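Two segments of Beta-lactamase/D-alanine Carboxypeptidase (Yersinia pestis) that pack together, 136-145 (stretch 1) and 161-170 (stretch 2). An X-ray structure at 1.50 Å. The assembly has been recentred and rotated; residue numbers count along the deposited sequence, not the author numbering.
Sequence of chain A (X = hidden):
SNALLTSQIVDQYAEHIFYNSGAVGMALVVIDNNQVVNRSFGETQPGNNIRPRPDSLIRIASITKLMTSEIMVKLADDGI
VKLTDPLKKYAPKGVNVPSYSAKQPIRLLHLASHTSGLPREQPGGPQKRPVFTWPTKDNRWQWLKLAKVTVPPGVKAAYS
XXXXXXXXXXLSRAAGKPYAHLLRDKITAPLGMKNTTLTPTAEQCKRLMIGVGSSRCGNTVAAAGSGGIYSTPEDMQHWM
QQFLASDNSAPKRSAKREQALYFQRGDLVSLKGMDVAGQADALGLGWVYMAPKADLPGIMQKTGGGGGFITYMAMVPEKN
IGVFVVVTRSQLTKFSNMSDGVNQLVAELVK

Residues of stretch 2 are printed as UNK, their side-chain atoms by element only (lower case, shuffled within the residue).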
# COMPACT_ATOMS: atom_id res chain seq x y z
N THR A 136 -17.49 2.35 8.11
CA THR A 136 -17.98 2.44 6.75
C THR A 136 -17.86 3.87 6.26
O THR A 136 -17.57 4.78 7.06
CB THR A 136 -19.45 2.03 6.65
OG1 THR A 136 -20.26 3.01 7.32
CG2 THR A 136 -19.65 0.65 7.29
N LYS A 137 -18.08 4.08 4.97
CA LYS A 137 -18.12 5.44 4.42
C LYS A 137 -19.12 6.32 5.18
O LYS A 137 -18.79 7.43 5.60
CB LYS A 137 -18.47 5.43 2.93
CG LYS A 137 -18.53 6.83 2.33
CD LYS A 137 -18.84 6.79 0.85
CE LYS A 137 -20.28 6.36 0.60
NZ LYS A 137 -20.70 6.66 -0.81
N ASP A 138 -20.36 5.85 5.34
CA ASP A 138 -21.33 6.65 6.08
C ASP A 138 -20.85 6.94 7.51
O ASP A 138 -21.03 8.04 8.00
CB ASP A 138 -22.71 5.99 6.11
CG ASP A 138 -23.42 6.05 4.77
OD1 ASP A 138 -22.98 6.82 3.88
OD2 ASP A 138 -24.44 5.34 4.61
N ASN A 139 -20.25 5.95 8.18
CA ASN A 139 -19.73 6.20 9.53
C ASN A 139 -18.71 7.33 9.50
O ASN A 139 -18.71 8.21 10.38
CB ASN A 139 -19.02 4.98 10.12
CG ASN A 139 -19.93 3.78 10.33
OD1 ASN A 139 -19.46 2.65 10.28
ND2 ASN A 139 -21.22 4.01 10.59
N ARG A 140 -17.81 7.29 8.52
CA ARG A 140 -16.73 8.28 8.44
C ARG A 140 -17.26 9.70 8.34
O ARG A 140 -16.80 10.61 9.04
CB ARG A 140 -15.82 8.02 7.23
CG ARG A 140 -14.92 6.84 7.38
CD ARG A 140 -13.89 6.82 6.28
NE ARG A 140 -14.36 6.47 4.94
CZ ARG A 140 -14.55 5.21 4.52
NH1 ARG A 140 -14.42 4.19 5.36
NH2 ARG A 140 -14.91 4.98 3.27
N TRP A 141 -18.23 9.89 7.45
CA TRP A 141 -18.74 11.23 7.21
C TRP A 141 -19.64 11.72 8.34
O TRP A 141 -19.66 12.92 8.63
CB TRP A 141 -19.37 11.34 5.82
CG TRP A 141 -18.29 11.28 4.81
CD1 TRP A 141 -17.73 10.15 4.26
CD2 TRP A 141 -17.55 12.40 4.27
NE1 TRP A 141 -16.71 10.50 3.40
CE2 TRP A 141 -16.58 11.87 3.39
CE3 TRP A 141 -17.62 13.78 4.45
CZ2 TRP A 141 -15.70 12.68 2.67
CZ3 TRP A 141 -16.74 14.59 3.73
CH2 TRP A 141 -15.78 14.03 2.87
N GLN A 142 -20.33 10.80 9.01
CA GLN A 142 -21.10 11.14 10.19
C GLN A 142 -20.16 11.62 11.32
O GLN A 142 -20.45 12.60 12.00
CB GLN A 142 -21.96 9.95 10.64
CG GLN A 142 -22.89 10.24 11.80
CD GLN A 142 -23.86 11.38 11.51
OE1 GLN A 142 -24.36 11.53 10.38
NE2 GLN A 142 -24.12 12.21 12.52
N TRP A 143 -19.02 10.95 11.48
CA TRP A 143 -18.02 11.36 12.46
C TRP A 143 -17.35 12.67 12.07
O TRP A 143 -17.16 13.54 12.89
CB TRP A 143 -16.95 10.27 12.64
CG TRP A 143 -15.82 10.70 13.54
CD1 TRP A 143 -15.78 10.59 14.91
CD2 TRP A 143 -14.58 11.31 13.15
NE1 TRP A 143 -14.59 11.10 15.39
CE2 TRP A 143 -13.84 11.55 14.33
CE3 TRP A 143 -14.03 11.68 11.91
CZ2 TRP A 143 -12.58 12.14 14.32
CZ3 TRP A 143 -12.76 12.28 11.90
CH2 TRP A 143 -12.05 12.49 13.10
N LEU A 144 -16.98 12.79 10.80
CA LEU A 144 -16.16 13.92 10.37
C LEU A 144 -16.90 15.24 10.59
O LEU A 144 -16.32 16.26 10.99
CB LEU A 144 -15.76 13.74 8.89
CG LEU A 144 -14.78 14.75 8.31
CD1 LEU A 144 -13.43 14.71 9.04
CD2 LEU A 144 -14.60 14.49 6.82
N LYS A 145 -18.21 15.23 10.37
CA LYS A 145 -18.95 16.47 10.37
C LYS A 145 -19.00 17.12 11.76
O LYS A 145 -19.21 18.32 11.87
CB LYS A 145 -20.35 16.28 9.78
CG LYS A 145 -21.30 15.51 10.66
CD LYS A 145 -22.61 15.34 9.94
CE LYS A 145 -23.64 14.67 10.82
NZ LYS A 145 -24.92 14.45 10.07
N UNK A 161 -5.11 5.58 8.45
CA UNK A 161 -6.04 4.81 7.63
C UNK A 161 -7.30 5.62 7.32
O UNK A 161 -7.71 5.70 6.15
c UNK A 161 -5.17 2.60 8.45
c UNK A 161 -6.38 3.51 8.35
n UNK A 161 -5.05 1.87 9.55
o UNK A 161 -4.35 2.55 7.53
N UNK A 162 -7.88 6.23 8.36
CA UNK A 162 -9.05 7.08 8.19
C UNK A 162 -8.87 8.09 7.05
O UNK A 162 -9.74 8.22 6.18
c UNK A 162 -10.42 8.90 9.41
c UNK A 162 -9.32 7.84 9.48
c UNK A 162 -11.75 8.24 9.00
c UNK A 162 -10.54 9.61 10.77
N UNK A 163 -7.76 8.82 7.06
CA UNK A 163 -7.53 9.84 6.04
C UNK A 163 -7.52 9.25 4.63
O UNK A 163 -8.00 9.89 3.68
c UNK A 163 -6.22 10.61 6.34
N UNK A 164 -6.94 8.06 4.47
CA UNK A 164 -6.87 7.41 3.17
C UNK A 164 -8.23 6.91 2.67
O UNK A 164 -8.49 6.92 1.47
c UNK A 164 -5.82 6.29 3.16
c UNK A 164 -2.40 7.77 2.34
c UNK A 164 -3.53 7.36 3.05
c UNK A 164 -4.47 6.47 1.04
c UNK A 164 -4.58 6.70 2.40
o UNK A 164 -1.22 7.89 0.26
c UNK A 164 -2.32 7.50 0.98
c UNK A 164 -3.36 6.86 0.33
N UNK A 165 -9.10 6.48 3.59
CA UNK A 165 -10.45 6.11 3.17
C UNK A 165 -11.28 7.36 2.82
O UNK A 165 -12.06 7.35 1.85
c UNK A 165 -10.40 3.88 4.29
c UNK A 165 -11.10 5.21 4.21
o UNK A 165 -10.07 3.43 5.42
o UNK A 165 -10.15 3.31 3.20
N UNK A 166 -11.09 8.44 3.58
CA UNK A 166 -11.70 9.71 3.18
C UNK A 166 -11.21 10.14 1.79
O UNK A 166 -11.98 10.68 1.01
c UNK A 166 -13.67 10.76 5.42
c UNK A 166 -11.44 10.82 4.20
c UNK A 166 -12.15 10.63 5.55
c UNK A 166 -11.62 11.62 6.60
N UNK A 167 -9.94 9.91 1.49
CA UNK A 167 -9.41 10.22 0.16
C UNK A 167 -10.14 9.41 -0.91
O UNK A 167 -10.55 9.95 -1.94
c UNK A 167 -5.72 9.86 -1.13
c UNK A 167 -7.91 9.95 0.10
c UNK A 167 -7.45 11.60 -1.77
c UNK A 167 -7.22 10.17 -1.24
N UNK A 168 -10.31 8.11 -0.67
CA UNK A 168 -11.02 7.27 -1.63
C UNK A 168 -12.43 7.79 -1.82
O UNK A 168 -12.90 7.86 -2.95
c UNK A 168 -11.06 5.81 -1.17
N UNK A 169 -13.08 8.18 -0.73
CA UNK A 169 -14.44 8.74 -0.80
C UNK A 169 -14.46 9.98 -1.71
O UNK A 169 -15.39 10.17 -2.53
o UNK A 169 -15.08 8.29 2.80
o UNK A 169 -15.05 6.80 1.19
c UNK A 169 -14.95 9.16 0.58
c UNK A 169 -15.03 7.99 1.59
N UNK A 170 -13.46 10.84 -1.53
CA UNK A 170 -13.40 12.08 -2.28
C UNK A 170 -13.19 11.79 -3.76
O UNK A 170 -13.82 12.42 -4.63
c UNK A 170 -12.27 12.96 -1.74

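Position 161 carries two side-chain carbons, the second bonded to one oxygen and one nitrogen. This is a carboxamide on a short arm, and it is out of reach of stretch 1; the residue is N161. Its backbone O accepts from the N of position 165.

At position 162 four carbons fork at the second. The CA-to-CB bond points sideways, but the branch ends come nearer: one terminal carbon lies 3.7 Å from R140 CD, and the other lies 3.7 Å from W143 CZ3, an apolar contact. The forked pattern is that of leucine, L162, and the two carbons are CD1 and CD2 respectively.

A single carbon at position 163 identifies A163, directed away from stretch 1. Position 164 has one carbon leading to a six-carbon ring that bears an oxygen, hence Y164; it too is out of reach, and its OH is hydrogen-bonded elsewhere in the structure.

Position 165 shows two carbons, the second holding two oxygens, a carboxylate one carbon from CA. It points toward stretch 1, and its CB lies over one face of the R140 guanidinium, 3.5 Å from R140 CZ. The residue is D165. Its OD2 is 4.4 Å from R140 NH1 and well out of the guanidinium plane, so the charges are near each other without an N-H directed at the oxygen.

Position 166 again has four carbons forked at the second, and one terminal carbon lies over the face of the W141 indole; this is L166. With chi1 m and chi2 t, it places CD2 4.0 Å from the centroid of the W141 five-membered ring, a CH-pi contact. The same CD2 is 3.9 Å from R140 CB and 4.1 Å from L144 CD2.

The same forked set of four carbons at position 167 is L167, facing away, and the lone carbon at position 168 is A168, which makes no contact.

Position 169 has two carbons, the second bearing two oxygens, one of them 2.8 Å from R140 NH2: a second carboxylate, D169. OD1 accepts from R140 NH2 at that distance, and OD2 from R140 NE at 2.9 Å, forming a two-pronged salt bridge. OD2 also accepts from W141 NE1 at 2.8 Å. The lone carbon of position 170 makes no contact with stretch 1, hence A170.

The helices cross at 106°, with R140 inserted as a knob among L162, D165, L166 and D169. D169 meets the guanidinium at its edge through two hydrogen bonds, while D165 CB covers a face. Around this polar centre, L162 packs on W143, and L166 on W141 and L144, so one interface combines charge pairing with apolar packing.

Stretch 2 161-170: NLAYDLLADA
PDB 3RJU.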